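Local coordinates for protein Csc2 (PDB 4TXD) that probably binds CRISPR RNA as the Cas7-family subunit of a type I-D interference complex, and carries a bound zinc ion, at residues T74-T79 against P94-A99; W123-V128 against V140-N145; L189-K194 against K360-L365; R266-R271 against G276-E281. All coordinates share one frame; numbering follows the deposited sequence.

Interaction 1: residues T74-T79 against P94-A99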
loop_
_atom_site.group_PDB
_atom_site.type_symbol
_atom_site.label_atom_id
_atom_site.label_comp_id
_atom_site.label_asym_id
_atom_site.label_seq_id
_atom_site.Cartn_x
_atom_site.Cartn_y
_atom_site.Cartn_z
ATOM N N THR A 74 -4.726 19.036 4.399
ATOM C CA THR A 74 -5.205 17.641 4.504
ATOM C C THR A 74 -6.703 17.591 4.814
ATOM O O THR A 74 -7.246 18.472 5.484
ATOM C CB THR A 74 -4.451 16.824 5.580
ATOM O OG1 THR A 74 -4.596 17.444 6.859
ATOM C CG2 THR A 74 -2.966 16.694 5.228
ATOM N N ILE A 75 -7.379 16.561 4.326
ATOM C CA ILE A 75 -8.830 16.539 4.435
ATOM C C ILE A 75 -9.348 15.200 4.933
ATOM O O ILE A 75 -8.701 14.170 4.753
ATOM C CB ILE A 75 -9.512 16.846 3.084
ATOM C CG1 ILE A 75 -9.201 15.756 2.065
ATOM C CG2 ILE A 75 -9.108 18.266 2.562
ATOM C CD1 ILE A 75 -10.041 15.852 0.808
ATOM N N ASN A 76 -10.513 15.248 5.572
ATOM C CA ASN A 76 -11.231 14.055 6.032
ATOM C C ASN A 76 -12.594 13.886 5.370
ATOM O O ASN A 76 -13.230 12.839 5.497
ATOM C CB ASN A 76 -11.442 14.113 7.547
ATOM C CG ASN A 76 -10.142 13.993 8.331
ATOM O OD1 ASN A 76 -9.220 13.264 7.941
ATOM N ND2 ASN A 76 -10.065 14.714 9.448
ATOM N N MET A 77 -13.065 14.942 4.716
ATOM C CA MET A 77 -14.387 14.933 4.098
ATOM C C MET A 77 -14.261 15.489 2.692
ATOM O O MET A 77 -13.493 16.428 2.452
ATOM C CB MET A 77 -15.405 15.774 4.889
ATOM C CG MET A 77 -15.664 15.314 6.299
ATOM S SD MET A 77 -16.556 13.735 6.372
ATOM C CE MET A 77 -18.230 14.229 6.008
ATOM N N THR A 78 -15.038 14.931 1.776
ATOM C CA THR A 78 -14.975 15.369 0.395
ATOM C C THR A 78 -16.334 15.163 -0.264
ATOM O O THR A 78 -17.159 14.407 0.226
ATOM C CB THR A 78 -13.880 14.608 -0.389
ATOM O OG1 THR A 78 -13.636 15.274 -1.630
ATOM C CG2 THR A 78 -14.302 13.142 -0.658
ATOM N N THR A 79 -16.569 15.835 -1.384
ATOM C CA THR A 79 -17.885 15.782 -2.021
ATOM C C THR A 79 -17.989 14.756 -3.140
ATOM O O THR A 79 -17.174 14.740 -4.049
ATOM C CB THR A 79 -18.262 17.166 -2.606
ATOM O OG1 THR A 79 -18.292 18.123 -1.547
ATOM C CG2 THR A 79 -19.630 17.121 -3.310
ATOM N N PRO A 94 -4.825 9.372 0.098
ATOM C CA PRO A 94 -3.761 8.475 -0.375
ATOM C C PRO A 94 -2.586 8.316 0.599
ATOM O O PRO A 94 -2.127 7.193 0.794
ATOM C CB PRO A 94 -3.300 9.141 -1.678
ATOM C CG PRO A 94 -4.524 9.815 -2.188
ATOM C CD PRO A 94 -5.232 10.333 -0.953
ATOM N N GLN A 95 -2.103 9.390 1.215
ATOM C CA GLN A 95 -0.944 9.223 2.093
ATOM C C GLN A 95 -1.294 8.482 3.396
ATOM O O GLN A 95 -0.418 7.896 4.027
ATOM C CB GLN A 95 -0.289 10.572 2.393
ATOM C CG GLN A 95 0.449 11.173 1.189
ATOM C CD GLN A 95 1.449 10.210 0.543
ATOM O OE1 GLN A 95 2.404 9.757 1.179
ATOM N NE2 GLN A 95 1.230 9.901 -0.729
ATOM N N LYS A 96 -2.563 8.473 3.797
ATOM C CA LYS A 96 -2.965 7.614 4.917
ATOM C C LYS A 96 -2.980 6.142 4.497
ATOM O O LYS A 96 -2.546 5.275 5.257
ATOM C CB LYS A 96 -4.338 8.007 5.477
ATOM C CG LYS A 96 -4.404 9.444 5.944
ATOM C CD LYS A 96 -5.693 9.732 6.716
ATOM C CE LYS A 96 -5.736 11.209 7.122
ATOM N NZ LYS A 96 -6.947 11.515 7.911
ATOM N N LEU A 97 -3.500 5.867 3.300
ATOM C CA LEU A 97 -3.504 4.512 2.760
ATOM C C LEU A 97 -2.069 3.981 2.624
ATOM O O LEU A 97 -1.774 2.835 3.011
ATOM C CB LEU A 97 -4.222 4.473 1.406
ATOM C CG LEU A 97 -5.737 4.685 1.497
ATOM C CD1 LEU A 97 -6.317 4.867 0.122
ATOM C CD2 LEU A 97 -6.415 3.495 2.200
ATOM N N MET A 98 -1.177 4.816 2.096
ATOM C CA MET A 98 0.242 4.473 2.035
ATOM C C MET A 98 0.799 4.117 3.399
ATOM O O MET A 98 1.448 3.085 3.558
ATOM C CB MET A 98 1.076 5.638 1.470
ATOM C CG MET A 98 0.933 5.851 -0.004
ATOM S SD MET A 98 2.011 4.758 -0.937
ATOM C CE MET A 98 3.608 5.440 -0.595
ATOM N N ALA A 99 0.584 5.003 4.362
ATOM C CA ALA A 99 1.162 4.840 5.682
ATOM C C ALA A 99 0.704 3.525 6.303
ATOM O O ALA A 99 1.536 2.766 6.806
ATOM C CB ALA A 99 0.798 6.001 6.576
HETATM O O HOH W 1 -8.373 11.446 5.193
HETATM O O HOH W 2 -6.477 14.174 6.803
#
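The ammonium group of Lys96 illustrates how one buried charge can tie a helix start to the chain that leads into a β-hairpin. Its NZ donates a 2.9 Å hydrogen bond to Asn76 OD1, reaching the oxygen head-on, with a C=O...N angle of 162°. The lysine can span the distance because its CG sits opposite the backbone carbonyl carbon (chi1 -58°) and every later bond is extended, giving a straight arm that meets the asparagine side chain at about a right angle. Two waters join the same grip. One lies 2.8 Å from Ile75 O, an acceptor it can donate to among others in reach, and accepts from Lys96 NZ at 3.1 Å; the other takes a weak bond from Lys96 NZ and gives one to Ile75 O at 3.0 Å. Ile75 O, 4.5 Å from Lys96 NZ, is thus bridged to it by water. With the backbone oxygens of Arg68 and Gly273, five neutral oxygens surround NZ and must share its three protons, which would be expected to spread the charge. The amide of Asn76 is held at its other end too, since its ND2 donates to Phe230 O; with both ends engaged, its flat group has little freedom to flip. Lys96 thereby ties the opening turn of helix 94-115 back to the residue just before strand 77-82: a β-hairpin, 77-82/85-92, whose second strand leads into the helix, at the edge of the antiparallel sheet of this RRM-containing Cas7 protein.

Interaction 2: residues W123-V128 against V140-N145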
loop_
_atom_site.group_PDB
_atom_site.type_symbol
_atom_site.label_atom_id
_atom_site.label_comp_id
_atom_site.label_asym_id
_atom_site.label_seq_id
_atom_site.Cartn_x
_atom_site.Cartn_y
_atom_site.Cartn_z
ATOM N N TRP A 123 20.157 -17.895 5.894
ATOM C CA TRP A 123 19.832 -17.485 4.543
ATOM C C TRP A 123 19.637 -15.988 4.468
ATOM O O TRP A 123 20.184 -15.354 3.634
ATOM C CB TRP A 123 18.611 -18.190 3.977
ATOM C CG TRP A 123 18.286 -17.790 2.594
ATOM C CD1 TRP A 123 18.683 -18.396 1.468
ATOM C CD2 TRP A 123 17.479 -16.691 2.189
ATOM N NE1 TRP A 123 18.192 -17.753 0.386
ATOM C CE2 TRP A 123 17.436 -16.699 0.808
ATOM C CE3 TRP A 123 16.772 -15.715 2.870
ATOM C CZ2 TRP A 123 16.739 -15.766 0.090
ATOM C CZ3 TRP A 123 16.066 -14.793 2.147
ATOM C CH2 TRP A 123 16.063 -14.820 0.782
ATOM N N LEU A 124 18.858 -15.443 5.374
ATOM C CA LEU A 124 18.577 -14.031 5.358
ATOM C C LEU A 124 19.812 -13.217 5.625
ATOM O O LEU A 124 20.034 -12.222 4.988
ATOM C CB LEU A 124 17.504 -13.671 6.370
ATOM C CG LEU A 124 17.043 -12.221 6.385
ATOM C CD1 LEU A 124 16.052 -11.951 5.302
ATOM C CD2 LEU A 124 16.523 -11.740 7.718
ATOM N N VAL A 125 20.599 -13.642 6.581
ATOM C CA VAL A 125 21.773 -12.907 6.935
ATOM C C VAL A 125 22.777 -12.934 5.796
ATOM O O VAL A 125 23.348 -11.939 5.483
ATOM C CB VAL A 125 22.387 -13.420 8.231
ATOM C CG1 VAL A 125 23.741 -12.827 8.476
ATOM C CG2 VAL A 125 21.495 -13.089 9.378
ATOM N N GLN A 126 22.982 -14.085 5.201
ATOM C CA GLN A 126 24.001 -14.231 4.200
ATOM C C GLN A 126 23.541 -13.821 2.826
ATOM O O GLN A 126 24.209 -13.089 2.162
ATOM C CB GLN A 126 24.561 -15.647 4.173
ATOM C CG GLN A 126 25.315 -16.036 5.410
ATOM C CD GLN A 126 26.573 -15.227 5.633
ATOM O OE1 GLN A 126 27.303 -14.990 4.733
ATOM N NE2 GLN A 126 26.798 -14.791 6.849
ATOM N N GLU A 127 22.385 -14.295 2.421
ATOM C CA GLU A 127 21.907 -14.051 1.088
ATOM C C GLU A 127 21.203 -12.710 0.875
ATOM O O GLU A 127 21.048 -12.273 -0.232
ATOM C CB GLU A 127 21.045 -15.200 0.626
ATOM C CG GLU A 127 21.706 -16.555 0.699
ATOM C CD GLU A 127 23.046 -16.601 0.018
ATOM O OE1 GLU A 127 23.168 -16.041 -1.066
ATOM O OE2 GLU A 127 23.962 -17.206 0.578
ATOM N N VAL A 128 20.808 -12.054 1.939
ATOM C CA VAL A 128 20.117 -10.794 1.838
ATOM C C VAL A 128 20.885 -9.694 2.510
ATOM O O VAL A 128 21.337 -8.804 1.865
ATOM C CB VAL A 128 18.685 -10.901 2.410
ATOM C CG1 VAL A 128 18.049 -9.552 2.676
ATOM C CG2 VAL A 128 17.835 -11.711 1.467
ATOM N N VAL A 140 22.843 -2.778 8.294
ATOM C CA VAL A 140 22.986 -4.174 8.004
ATOM C C VAL A 140 23.286 -5.049 9.215
ATOM O O VAL A 140 24.104 -5.922 9.139
ATOM C CB VAL A 140 24.018 -4.391 6.903
ATOM C CG1 VAL A 140 23.515 -3.778 5.616
ATOM C CG2 VAL A 140 25.318 -3.760 7.282
ATOM N N SER A 141 22.590 -4.815 10.309
ATOM C CA SER A 141 22.721 -5.684 11.454
ATOM C C SER A 141 22.159 -7.049 11.129
ATOM O O SER A 141 21.250 -7.164 10.361
ATOM C CB SER A 141 21.992 -5.094 12.638
ATOM O OG SER A 141 21.784 -6.051 13.626
ATOM N N GLU A 142 22.723 -8.091 11.707
ATOM C CA GLU A 142 22.201 -9.430 11.489
ATOM C C GLU A 142 20.827 -9.593 12.108
ATOM O O GLU A 142 20.064 -10.403 11.689
ATOM C CB GLU A 142 23.147 -10.481 12.041
ATOM C CG GLU A 142 24.459 -10.595 11.284
ATOM C CD GLU A 142 25.328 -11.740 11.785
ATOM O OE1 GLU A 142 25.031 -12.308 12.838
ATOM O OE2 GLU A 142 26.316 -12.050 11.116
ATOM N N GLU A 143 20.532 -8.810 13.120
ATOM C CA GLU A 143 19.163 -8.699 13.618
ATOM C C GLU A 143 18.434 -7.678 12.758
ATOM O O GLU A 143 18.553 -6.484 13.004
ATOM C CB GLU A 143 19.135 -8.274 15.091
ATOM C CG GLU A 143 20.012 -9.124 15.992
ATOM C CD GLU A 143 19.983 -10.587 15.603
ATOM O OE1 GLU A 143 18.908 -11.213 15.731
ATOM O OE2 GLU A 143 21.033 -11.102 15.151
ATOM N N TRP A 144 17.696 -8.125 11.756
ATOM C CA TRP A 144 17.044 -7.196 10.851
ATOM C C TRP A 144 15.893 -6.417 11.459
ATOM O O TRP A 144 15.060 -6.955 12.118
ATOM C CB TRP A 144 16.587 -7.843 9.542
ATOM C CG TRP A 144 15.890 -6.874 8.653
ATOM C CD1 TRP A 144 16.449 -5.973 7.823
ATOM C CD2 TRP A 144 14.499 -6.641 8.609
ATOM N NE1 TRP A 144 15.497 -5.221 7.221
ATOM C CE2 TRP A 144 14.281 -5.603 7.693
ATOM C CE3 TRP A 144 13.409 -7.211 9.241
ATOM C CZ2 TRP A 144 13.024 -5.142 7.398
ATOM C CZ3 TRP A 144 12.183 -6.753 8.947
ATOM C CH2 TRP A 144 11.989 -5.728 8.033
ATOM N N ASN A 145 15.848 -5.142 11.127
ATOM C CA ASN A 145 14.637 -4.384 11.355
ATOM C C ASN A 145 14.652 -3.165 10.455
ATOM O O ASN A 145 15.708 -2.761 9.964
ATOM C CB ASN A 145 14.502 -3.976 12.828
ATOM C CG ASN A 145 13.082 -3.562 13.194
ATOM O OD1 ASN A 145 12.112 -3.973 12.553
ATOM N ND2 ASN A 145 12.961 -2.741 14.228
#
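Val125 and Glu142 meet where the loop after helix 118-134 folds back on the helix and runs on to the zinc ligand Cys146. Their side chains cross obliquely. CG1 of the valine lies against the aliphatic part of the glutamate, 3.7 Å from Glu142 CG, while Val125 CG2 faces the backbone and comes within 3.8 Å of Glu142 O. The two methyls thus share the work: with CG1 anti to the backbone N (chi1 170°), one branch meets the side chain and the other the main chain. Glu142 runs extended beyond CG, which lays its methylenes over the valine. Replacing Val125 by an alanine would probably leave the glutamate chain without this apolar backing and freer to swing. Backbones come close here, the CA atoms of Val125 and Glu142 being 5.7 Å apart. Beside this pair, the indole NE1 of Trp144 hydrogen-bonds Asp165 OD2, on a zinc ligand residue, and the ring stands edge-to-face with Trp348 of helix 343-365. Leu124 and Trp144, both buried, make the looser touch between the two segments: the leucine reaches only the base of the tryptophan, with Leu124 CD2 4.3 Å from Trp144 CB.

Interaction 3: residues L189-K194 against K360-L365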
loop_
_atom_site.group_PDB
_atom_site.type_symbol
_atom_site.label_atom_id
_atom_site.label_comp_id
_atom_site.label_asym_id
_atom_site.label_seq_id
_atom_site.Cartn_x
_atom_site.Cartn_y
_atom_site.Cartn_z
ATOM N N LEU A 189 25.083 12.719 -2.542
ATOM C CA LEU A 189 23.937 12.344 -3.371
ATOM C C LEU A 189 22.648 12.180 -2.571
ATOM O O LEU A 189 22.675 11.723 -1.431
ATOM C CB LEU A 189 24.217 11.041 -4.101
ATOM C CG LEU A 189 25.298 11.038 -5.187
ATOM C CD1 LEU A 189 25.456 9.624 -5.764
ATOM C CD2 LEU A 189 24.960 12.062 -6.286
ATOM N N SER A 190 21.525 12.544 -3.185
ATOM C CA SER A 190 20.208 12.236 -2.631
ATOM C C SER A 190 19.472 11.346 -3.599
ATOM O O SER A 190 19.189 11.742 -4.732
ATOM C CB SER A 190 19.402 13.509 -2.351
ATOM O OG SER A 190 20.046 14.279 -1.369
ATOM N N ILE A 191 19.180 10.133 -3.155
ATOM C CA ILE A 191 18.607 9.129 -4.029
ATOM C C ILE A 191 17.164 8.877 -3.602
ATOM O O ILE A 191 16.910 8.506 -2.455
ATOM C CB ILE A 191 19.420 7.816 -3.990
ATOM C CG1 ILE A 191 20.892 8.084 -4.328
ATOM C CG2 ILE A 191 18.816 6.791 -4.918
ATOM C CD1 ILE A 191 21.112 8.764 -5.682
ATOM N N GLY A 192 16.229 9.084 -4.519
ATOM C CA GLY A 192 14.820 8.922 -4.194
ATOM C C GLY A 192 14.229 7.681 -4.828
ATOM O O GLY A 192 14.403 7.431 -6.015
ATOM N N ILE A 193 13.542 6.884 -4.019
ATOM C CA ILE A 193 12.720 5.801 -4.536
ATOM C C ILE A 193 11.263 6.231 -4.437
ATOM O O ILE A 193 10.781 6.492 -3.341
ATOM C CB ILE A 193 12.897 4.492 -3.743
ATOM C CG1 ILE A 193 14.378 4.118 -3.607
ATOM C CG2 ILE A 193 12.096 3.371 -4.395
ATOM C CD1 ILE A 193 14.603 2.867 -2.785
ATOM N N LYS A 194 10.584 6.333 -5.571
ATOM C CA LYS A 194 9.164 6.677 -5.569
ATOM C C LYS A 194 8.317 5.415 -5.466
ATOM O O LYS A 194 8.697 4.356 -5.956
ATOM C CB LYS A 194 8.776 7.457 -6.826
ATOM C CG LYS A 194 9.238 8.911 -6.829
ATOM C CD LYS A 194 8.740 9.642 -8.066
ATOM C CE LYS A 194 7.608 10.602 -7.741
ATOM N NZ LYS A 194 8.082 11.717 -6.875
ATOM N N LYS A 360 23.428 0.112 -8.878
ATOM C CA LYS A 360 24.071 0.119 -10.173
ATOM C C LYS A 360 23.656 1.320 -11.020
ATOM O O LYS A 360 24.467 1.931 -11.644
ATOM C CB LYS A 360 23.802 -1.157 -10.926
ATOM C CG LYS A 360 24.555 -1.268 -12.226
ATOM C CD LYS A 360 24.078 -2.451 -13.041
ATOM C CE LYS A 360 24.574 -2.441 -14.473
ATOM N NZ LYS A 360 25.320 -3.690 -14.752
ATOM N N TRP A 361 22.376 1.635 -11.012
ATOM C CA TRP A 361 21.875 2.792 -11.755
ATOM C C TRP A 361 22.513 4.096 -11.273
ATOM O O TRP A 361 22.896 4.952 -12.090
ATOM C CB TRP A 361 20.350 2.883 -11.639
ATOM C CG TRP A 361 19.747 4.095 -12.331
ATOM C CD1 TRP A 361 19.408 4.207 -13.649
ATOM C CD2 TRP A 361 19.393 5.344 -11.716
ATOM N NE1 TRP A 361 18.880 5.464 -13.903
ATOM C CE2 TRP A 361 18.857 6.176 -12.727
ATOM C CE3 TRP A 361 19.495 5.845 -10.407
ATOM C CZ2 TRP A 361 18.419 7.485 -12.473
ATOM C CZ3 TRP A 361 19.047 7.144 -10.151
ATOM C CH2 TRP A 361 18.512 7.945 -11.181
ATOM N N VAL A 362 22.608 4.250 -9.953
ATOM C CA VAL A 362 23.199 5.437 -9.352
ATOM C C VAL A 362 24.649 5.577 -9.821
ATOM O O VAL A 362 25.079 6.662 -10.236
ATOM C CB VAL A 362 23.142 5.383 -7.792
ATOM C CG1 VAL A 362 24.103 6.402 -7.162
ATOM C CG2 VAL A 362 21.718 5.613 -7.295
ATOM N N GLU A 363 25.396 4.476 -9.768
ATOM C CA GLU A 363 26.792 4.492 -10.198
ATOM C C GLU A 363 26.925 4.782 -11.694
ATOM O O GLU A 363 27.827 5.502 -12.113
ATOM C CB GLU A 363 27.474 3.165 -9.850
ATOM C CG GLU A 363 27.775 3.015 -8.366
ATOM C CD GLU A 363 28.181 1.601 -7.971
ATOM O OE1 GLU A 363 27.952 0.661 -8.763
ATOM O OE2 GLU A 363 28.721 1.433 -6.859
ATOM N N GLU A 364 26.026 4.231 -12.502
ATOM C CA GLU A 364 26.140 4.429 -13.942
ATOM C C GLU A 364 25.643 5.789 -14.453
ATOM O O GLU A 364 26.010 6.199 -15.556
ATOM C CB GLU A 364 25.410 3.310 -14.682
ATOM C CG GLU A 364 26.077 1.964 -14.488
ATOM C CD GLU A 364 25.469 0.887 -15.352
ATOM O OE1 GLU A 364 24.297 1.041 -15.756
ATOM O OE2 GLU A 364 26.173 -0.105 -15.637
ATOM N N LEU A 365 24.824 6.484 -13.671
ATOM C CA LEU A 365 24.258 7.756 -14.122
ATOM C C LEU A 365 24.833 8.981 -13.408
ATOM O O LEU A 365 24.482 10.120 -13.753
ATOM C CB LEU A 365 22.727 7.752 -13.965
ATOM C CG LEU A 365 21.862 7.179 -15.105
ATOM C CD1 LEU A 365 22.004 8.022 -16.374
ATOM C CD2 LEU A 365 22.210 5.720 -15.399
#
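This is a small, purely apolar contact between the last modelled helix, 343-365, and the short strand 191-193, with no hydrogen bond between the two segments. A single valine near the helix end serves both strand-side partners. Val362 directs its two methyls to different neighbours: CG1 reaches Leu189 CD1 at 3.8 Å, and CG2 reaches Ile191 CD1 at 3.6 Å. Each pair approaches tip to tip. With CG1 of Val362 anti to the backbone N (chi1 163°), the valine opens as a fork toward the strand. Ile191 takes a fuller part than the leucine, for its CG2 also lies 3.9 Å from Val362 CG2, and the bend at chi2 (-57°) brings CD1 within 4.1 Å of Val362 CG1 as well. An alanine in place of Ile191 would probably open a gap beside both valine methyls and leave Val362 with Leu189 and Phe186 as its remaining apolar neighbours here. Phe186, from the loop before the strand, touches both Ile191 and Val362. Across its backbone Ile191 bonds to Leu178, and the contact thus shows a single valine of the last helix packed on the two-stranded antiparallel sheet 176-178/191-193 and the residues leading into it.

Interaction 4: residues R266-R271 against G276-E281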
loop_
_atom_site.group_PDB
_atom_site.type_symbol
_atom_site.label_atom_id
_atom_site.label_comp_id
_atom_site.label_asym_id
_atom_site.label_seq_id
_atom_site.Cartn_x
_atom_site.Cartn_y
_atom_site.Cartn_z
ATOM N N ARG A 266 -6.047 -4.535 9.561
ATOM C CA ARG A 266 -7.105 -4.631 10.549
ATOM C C ARG A 266 -7.021 -3.473 11.540
ATOM O O ARG A 266 -7.845 -2.549 11.489
ATOM C CB ARG A 266 -7.049 -5.987 11.270
ATOM C CG ARG A 266 -8.165 -6.163 12.271
ATOM C CD ARG A 266 -8.452 -7.624 12.591
ATOM N NE ARG A 266 -9.840 -7.801 13.015
ATOM C CZ ARG A 266 -10.276 -7.611 14.257
ATOM N NH1 ARG A 266 -9.431 -7.240 15.211
ATOM N NH2 ARG A 266 -11.559 -7.793 14.546
ATOM N N GLU A 267 -6.029 -3.494 12.428
ATOM C CA GLU A 267 -5.890 -2.412 13.403
ATOM C C GLU A 267 -5.088 -1.264 12.814
ATOM O O GLU A 267 -3.905 -1.415 12.529
ATOM C CB GLU A 267 -5.225 -2.906 14.689
ATOM C CG GLU A 267 -5.906 -4.110 15.333
ATOM C CD GLU A 267 -7.298 -3.809 15.858
ATOM O OE1 GLU A 267 -7.650 -2.611 15.982
ATOM O OE2 GLU A 267 -8.044 -4.777 16.150
ATOM N N LEU A 268 -5.738 -0.120 12.625
ATOM C CA LEU A 268 -5.098 1.045 12.016
ATOM C C LEU A 268 -4.731 2.037 13.095
ATOM O O LEU A 268 -5.527 2.306 14.002
ATOM C CB LEU A 268 -6.014 1.714 10.986
ATOM C CG LEU A 268 -6.570 0.853 9.848
ATOM C CD1 LEU A 268 -7.346 1.722 8.867
ATOM C CD2 LEU A 268 -5.449 0.079 9.128
ATOM N N GLY A 269 -3.528 2.589 12.998
ATOM C CA GLY A 269 -3.078 3.583 13.953
ATOM C C GLY A 269 -1.754 4.184 13.528
ATOM O O GLY A 269 -1.553 4.514 12.359
ATOM N N GLY A 270 -0.837 4.306 14.478
ATOM C CA GLY A 270 0.427 4.959 14.213
ATOM C C GLY A 270 0.194 6.450 14.142
ATOM O O GLY A 270 -0.597 6.996 14.904
ATOM N N ARG A 271 0.864 7.114 13.214
ATOM C CA ARG A 271 0.745 8.560 13.118
ATOM C C ARG A 271 -0.000 8.986 11.864
ATOM O O ARG A 271 0.119 10.129 11.437
ATOM C CB ARG A 271 2.130 9.210 13.147
ATOM C CG ARG A 271 2.859 9.056 14.471
ATOM C CD ARG A 271 4.215 9.742 14.517
ATOM N NE ARG A 271 4.907 9.507 15.781
ATOM C CZ ARG A 271 6.148 9.894 16.035
ATOM N NH1 ARG A 271 6.844 10.545 15.112
ATOM N NH2 ARG A 271 6.697 9.638 17.215
ATOM N N GLY A 276 -8.494 2.912 14.257
ATOM C CA GLY A 276 -9.614 2.014 14.494
ATOM C C GLY A 276 -9.416 0.683 13.804
ATOM O O GLY A 276 -8.337 0.408 13.275
ATOM N N THR A 277 -10.460 -0.139 13.798
ATOM C CA THR A 277 -10.383 -1.462 13.189
ATOM C C THR A 277 -11.143 -1.532 11.875
ATOM O O THR A 277 -12.298 -1.118 11.788
ATOM C CB THR A 277 -10.941 -2.536 14.155
ATOM O OG1 THR A 277 -10.293 -2.404 15.427
ATOM C CG2 THR A 277 -10.720 -3.931 13.600
ATOM N N VAL A 278 -10.498 -2.063 10.841
ATOM C CA VAL A 278 -11.163 -2.230 9.567
ATOM C C VAL A 278 -11.095 -3.674 9.110
ATOM O O VAL A 278 -10.348 -4.479 9.663
ATOM C CB VAL A 278 -10.548 -1.344 8.451
ATOM C CG1 VAL A 278 -10.642 0.137 8.832
ATOM C CG2 VAL A 278 -9.096 -1.764 8.162
ATOM N N ARG A 279 -11.896 -3.974 8.100
ATOM C CA ARG A 279 -11.739 -5.171 7.300
ATOM C C ARG A 279 -11.633 -4.744 5.843
ATOM O O ARG A 279 -12.460 -3.980 5.327
ATOM C CB ARG A 279 -12.901 -6.152 7.502
ATOM C CG ARG A 279 -12.731 -7.423 6.689
ATOM C CD ARG A 279 -13.800 -8.471 6.981
ATOM N NE ARG A 279 -13.613 -9.649 6.135
ATOM C CZ ARG A 279 -14.364 -9.946 5.077
ATOM N NH1 ARG A 279 -15.381 -9.164 4.740
ATOM N NH2 ARG A 279 -14.107 -11.035 4.363
ATOM N N VAL A 280 -10.585 -5.217 5.185
ATOM C CA VAL A 280 -10.334 -4.866 3.804
ATOM C C VAL A 280 -10.564 -6.077 2.941
ATOM O O VAL A 280 -10.144 -7.177 3.298
ATOM C CB VAL A 280 -8.880 -4.351 3.596
ATOM C CG1 VAL A 280 -8.626 -4.038 2.126
ATOM C CG2 VAL A 280 -8.605 -3.119 4.487
ATOM N N GLU A 281 -11.234 -5.892 1.815
ATOM C CA GLU A 281 -11.420 -6.977 0.855
ATOM C C GLU A 281 -10.984 -6.560 -0.535
ATOM O O GLU A 281 -11.437 -5.537 -1.046
ATOM C CB GLU A 281 -12.880 -7.412 0.794
ATOM C CG GLU A 281 -13.516 -7.704 2.119
ATOM C CD GLU A 281 -15.019 -7.772 1.983
ATOM O OE1 GLU A 281 -15.690 -6.745 2.232
ATOM O OE2 GLU A 281 -15.519 -8.849 1.595
HETATM O O HOH W 3 -11.178 -6.925 10.980
#
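Leu268 and Gly276 form the firm end of a short antiparallel β-pairing in which the chain, after strand 267-268, loops back to lie against the start of strand 277-288. They are a hydrogen-bonded pair: Leu268 N donates to Gly276 O at 2.7 Å, almost straight on to the oxygen, and Gly276 N returns a bond of 3.0 Å to Leu268 O. Gly276, where the chain turns a corner, has backbone angles at which any CB would press on the carbonyl of the preceding residue. Two residues further along, beyond the Glu267/Thr277 pair, Val278 N donates to Arg266 O, and Leu268 CD1 packs at 3.7 Å on Val278 CG1, the two side chains crossing at about a right angle; Val59 of the neighbouring strand 52-61 adds to the apolar surface there.

The looser side is that of the exposed Glu267 and Arg266, set against the buried Thr277, which pairs with Glu267 without backbone hydrogen bonds. Thr277 OG1 donates to Glu267 OE1 at 2.7 Å on the syn side, though 33° out of the carboxylate plane. The glutamate, bent at chi2 (-66°), folds over to offer that oxygen, while its OE2 forms a salt bridge of 3.0 Å with Arg266 NH1. A water links the arginine onward, taking a weak bond from Arg266 NE and donating to Val278 O at 2.9 Å. Held in this way, the exposed arginine runs alongside Thr277, whose methyl CG2 sits over the centre of its guanidinium group, 3.8 Å above the plane.

Interactions 1 and 4 belong together: both reach the seven-stranded sheet, their centres are about 14 Å apart, and Lys96 of interaction 1 binds Gly273 O in the turn that interaction 4 encloses. Interactions 2 and 3 lie at the other end of the molecule, about 23 Å apart between centres and bridged by helix 343-365, which supplies Trp348 beside one and Val362 to the other. Helix 94-115 runs from interaction 1 toward interaction 2, where Leu106 and Leu109 touch Trp144. Only interaction 2 borders the metal, the Trp144 side chain being about 5 Å from the zinc ion; the Ile191 side chain of interaction 3 is about 14 Å from it.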